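Local coordinates for protein 2-oxoglutarate dehydrogenase E3 component (PDB 2YQU) that probably oxidises the dihydrolipoyl groups of 2-oxo acid dehydrogenase complexes, passing their electrons through a redox-active disulfide and bound FAD to NAD(+), at residues A[75-84]-A[160-168]. Numbering follows the deposited sequence.
Sequences LDLPALMAHK and ALSFPEVPK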
loop_
_atom_site.group_PDB
_atom_site.type_symbol
_atom_site.label_atom_id
_atom_site.label_comp_id
_atom_site.label_asym_id
_atom_site.label_seq_id
_atom_site.Cartn_x
_atom_site.Cartn_y
_atom_site.Cartn_z
ATOM N N LEU A 75 -26.304 7.644 7.764
ATOM C CA LEU A 75 -25.909 6.358 8.311
ATOM C C LEU A 75 -27.076 5.386 8.207
ATOM O O LEU A 75 -28.228 5.736 8.496
ATOM C CB LEU A 75 -25.461 6.508 9.771
ATOM C CG LEU A 75 -25.328 5.213 10.583
ATOM C CD1 LEU A 75 -24.201 4.332 10.048
ATOM C CD2 LEU A 75 -25.108 5.535 12.047
ATOM N N ASP A 76 -26.759 4.174 7.759
ATOM C CA ASP A 76 -27.684 3.055 7.703
ATOM C C ASP A 76 -27.068 1.987 8.601
ATOM O O ASP A 76 -26.357 1.099 8.132
ATOM C CB ASP A 76 -27.830 2.585 6.244
ATOM C CG ASP A 76 -28.842 1.472 6.068
ATOM O OD1 ASP A 76 -29.250 0.846 7.065
ATOM O OD2 ASP A 76 -29.269 1.125 4.944
ATOM N N LEU A 77 -27.324 2.096 9.903
ATOM C CA LEU A 77 -26.667 1.233 10.886
ATOM C C LEU A 77 -26.930 -0.263 10.683
ATOM O O LEU A 77 -25.981 -1.045 10.782
ATOM C CB LEU A 77 -26.999 1.658 12.319
ATOM C CG LEU A 77 -26.153 1.038 13.434
ATOM C CD1 LEU A 77 -24.657 1.135 13.155
ATOM C CD2 LEU A 77 -26.494 1.708 14.761
ATOM N N PRO A 78 -28.171 -0.674 10.388
ATOM C CA PRO A 78 -28.442 -2.088 10.082
ATOM C C PRO A 78 -27.605 -2.601 8.910
ATOM O O PRO A 78 -27.090 -3.711 8.991
ATOM C CB PRO A 78 -29.936 -2.108 9.724
ATOM C CG PRO A 78 -30.503 -0.863 10.306
ATOM C CD PRO A 78 -29.402 0.138 10.353
ATOM N N ALA A 79 -27.459 -1.789 7.862
ATOM C CA ALA A 79 -26.667 -2.169 6.690
ATOM C C ALA A 79 -25.174 -2.210 7.022
ATOM O O ALA A 79 -24.467 -3.084 6.544
ATOM C CB ALA A 79 -26.930 -1.214 5.531
ATOM N N LEU A 80 -24.714 -1.274 7.855
ATOM C CA LEU A 80 -23.322 -1.214 8.301
ATOM C C LEU A 80 -22.968 -2.471 9.093
ATOM O O LEU A 80 -21.937 -3.097 8.855
ATOM C CB LEU A 80 -23.081 0.032 9.167
ATOM C CG LEU A 80 -21.615 0.369 9.495
ATOM C CD1 LEU A 80 -20.985 1.093 8.334
ATOM C CD2 LEU A 80 -21.498 1.201 10.763
ATOM N N MET A 81 -23.855 -2.859 10.002
ATOM C CA MET A 81 -23.635 -4.026 10.854
ATOM C C MET A 81 -23.799 -5.316 10.051
ATOM O O MET A 81 -23.121 -6.305 10.324
ATOM C CB MET A 81 -24.587 -4.002 12.050
ATOM C CG MET A 81 -24.284 -2.890 13.036
ATOM S SD MET A 81 -22.711 -3.141 13.860
ATOM C CE MET A 81 -22.585 -1.661 14.792
ATOM N N ALA A 82 -24.674 -5.294 9.049
ATOM C CA ALA A 82 -24.882 -6.451 8.187
ATOM C C ALA A 82 -23.617 -6.741 7.378
ATOM O O ALA A 82 -23.243 -7.889 7.210
ATOM C CB ALA A 82 -26.071 -6.234 7.267
ATOM N N HIS A 83 -22.961 -5.693 6.892
ATOM C CA HIS A 83 -21.706 -5.852 6.162
ATOM C C HIS A 83 -20.654 -6.481 7.084
ATOM O O HIS A 83 -19.965 -7.420 6.698
ATOM C CB HIS A 83 -21.200 -4.507 5.626
ATOM C CG HIS A 83 -19.814 -4.574 5.071
ATOM N ND1 HIS A 83 -19.516 -5.237 3.900
ATOM C CD2 HIS A 83 -18.639 -4.095 5.545
ATOM C CE1 HIS A 83 -18.216 -5.153 3.672
ATOM N NE2 HIS A 83 -17.661 -4.472 4.658
ATOM N N LYS A 84 -20.556 -5.958 8.303
ATOM C CA LYS A 84 -19.607 -6.449 9.295
ATOM C C LYS A 84 -19.818 -7.941 9.505
ATOM O O LYS A 84 -18.873 -8.726 9.437
ATOM C CB LYS A 84 -19.801 -5.707 10.619
ATOM C CG LYS A 84 -18.858 -6.139 11.751
ATOM C CD LYS A 84 -19.324 -5.620 13.114
ATOM C CE LYS A 84 -20.639 -6.277 13.555
ATOM N NZ LYS A 84 -20.927 -6.077 14.996
ATOM N N ALA A 160 -18.839 -3.021 21.813
ATOM C CA ALA A 160 -18.587 -1.774 21.098
ATOM C C ALA A 160 -18.569 -1.953 19.579
ATOM O O ALA A 160 -18.655 -0.978 18.845
ATOM C CB ALA A 160 -17.296 -1.144 21.567
ATOM N N LEU A 161 -18.451 -3.187 19.108
ATOM C CA LEU A 161 -18.578 -3.492 17.682
ATOM C C LEU A 161 -20.033 -3.533 17.204
ATOM O O LEU A 161 -20.281 -3.604 15.993
ATOM C CB LEU A 161 -17.932 -4.839 17.373
ATOM C CG LEU A 161 -16.421 -4.926 17.582
ATOM C CD1 LEU A 161 -15.998 -6.385 17.705
ATOM C CD2 LEU A 161 -15.703 -4.237 16.436
ATOM N N SER A 162 -20.978 -3.478 18.145
ATOM C CA SER A 162 -22.379 -3.792 17.877
ATOM C C SER A 162 -23.364 -2.908 18.645
ATOM O O SER A 162 -24.461 -3.362 18.973
ATOM C CB SER A 162 -22.667 -5.253 18.252
ATOM O OG SER A 162 -21.792 -6.142 17.583
ATOM N N PHE A 163 -22.996 -1.668 18.946
ATOM C CA PHE A 163 -23.947 -0.766 19.606
ATOM C C PHE A 163 -25.228 -0.709 18.757
ATOM O O PHE A 163 -25.154 -0.577 17.532
ATOM C CB PHE A 163 -23.385 0.648 19.783
ATOM C CG PHE A 163 -22.303 0.775 20.837
ATOM C CD1 PHE A 163 -21.206 1.600 20.611
ATOM C CD2 PHE A 163 -22.391 0.120 22.058
ATOM C CE1 PHE A 163 -20.204 1.746 21.562
ATOM C CE2 PHE A 163 -21.393 0.259 23.014
ATOM C CZ PHE A 163 -20.300 1.083 22.769
ATOM N N PRO A 164 -26.392 -0.822 19.399
ATOM C CA PRO A 164 -27.686 -0.784 18.690
ATOM C C PRO A 164 -28.091 0.602 18.140
ATOM O O PRO A 164 -29.027 0.696 17.341
ATOM C CB PRO A 164 -28.682 -1.276 19.752
ATOM C CG PRO A 164 -28.037 -0.963 21.073
ATOM C CD PRO A 164 -26.559 -1.021 20.852
ATOM N N GLU A 165 -27.409 1.648 18.588
ATOM C CA GLU A 165 -27.483 2.976 17.985
ATOM C C GLU A 165 -26.173 3.710 18.239
ATOM O O GLU A 165 -25.355 3.269 19.045
ATOM C CB GLU A 165 -28.671 3.772 18.551
ATOM C CG GLU A 165 -28.561 4.155 20.021
ATOM C CD GLU A 165 -28.856 3.010 20.979
ATOM O OE1 GLU A 165 -28.048 2.801 21.905
ATOM O OE2 GLU A 165 -29.887 2.317 20.820
ATOM N N VAL A 166 -25.964 4.830 17.553
ATOM C CA VAL A 166 -24.783 5.638 17.798
ATOM C C VAL A 166 -24.926 6.296 19.175
ATOM O O VAL A 166 -25.929 6.961 19.439
ATOM C CB VAL A 166 -24.593 6.713 16.723
ATOM C CG1 VAL A 166 -23.335 7.533 16.997
ATOM C CG2 VAL A 166 -24.537 6.072 15.343
ATOM N N PRO A 167 -23.948 6.104 20.057
ATOM C CA PRO A 167 -23.994 6.752 21.372
ATOM C C PRO A 167 -23.786 8.248 21.226
ATOM O O PRO A 167 -22.838 8.668 20.569
ATOM C CB PRO A 167 -22.835 6.101 22.134
ATOM C CG PRO A 167 -21.898 5.634 21.086
ATOM C CD PRO A 167 -22.731 5.288 19.886
ATOM N N LYS A 168 -24.669 9.053 21.812
ATOM C CA LYS A 168 -24.485 10.496 21.774
ATOM C C LYS A 168 -23.146 10.870 22.403
ATOM O O LYS A 168 -22.422 11.703 21.873
ATOM C CB LYS A 168 -25.640 11.234 22.463
ATOM C CG LYS A 168 -25.572 12.741 22.290
ATOM C CD LYS A 168 -26.815 13.449 22.843
ATOM C CE LYS A 168 -26.463 14.810 23.431
ATOM N NZ LYS A 168 -25.872 14.675 24.808
#
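Leu161 and Lys84 meet where the loop leading into strand 169-173 of the NAD-binding Rossmann-type domain runs past the N-terminal part of helix 77-102. The carbonyl O of Leu161 accepts a hydrogen bond from Lys84 NZ at 2.7 Å, the ammonium lying 61° out of the carbonyl plane. A lysine suits this place because it can span the gap between helix and loop: its chain leaves with CG anti to the backbone N (chi1 180°) and turns at chi3 (67°), which carries NZ onto the loop while CD and CE pass the same oxygen. Beyond, the side chain of Leu161 packs on Leu182 and comes within about 5 Å of the FAD. At Ser162 the hydroxyl OG also lies close to NZ, but the angle is poor for a hydrogen bond. Cutting Lys84 back to an alanine takes the ammonium away, and would probably leave the carbonyl of Leu161 without its mate and this end of the loop without its polar tie to the helix. Met81, one helical turn earlier, suits the uneven backbone here with its slender, flexible thioether; SD and CE both lie against Leu161 O, at 3.3 and 3.2 Å, and CE also touches Ser162 CA. Phe163 offers the helix mainly its backbone, its ring turning off to meet that of Trp186. Past Pro164, Leu77 CD2 rests 3.6 Å from Glu165 CA, a branched apolar end lying against the main chain, while the Glu165 carboxylate turns elsewhere and forms a salt bridge with Arg255. Val166 closes the contact with a compact apolar branch suited to leucine neighbours: both it and Leu75 touch Leu189, and its CG2 presses on Leu75 CD2 at a tight 3.4 Å.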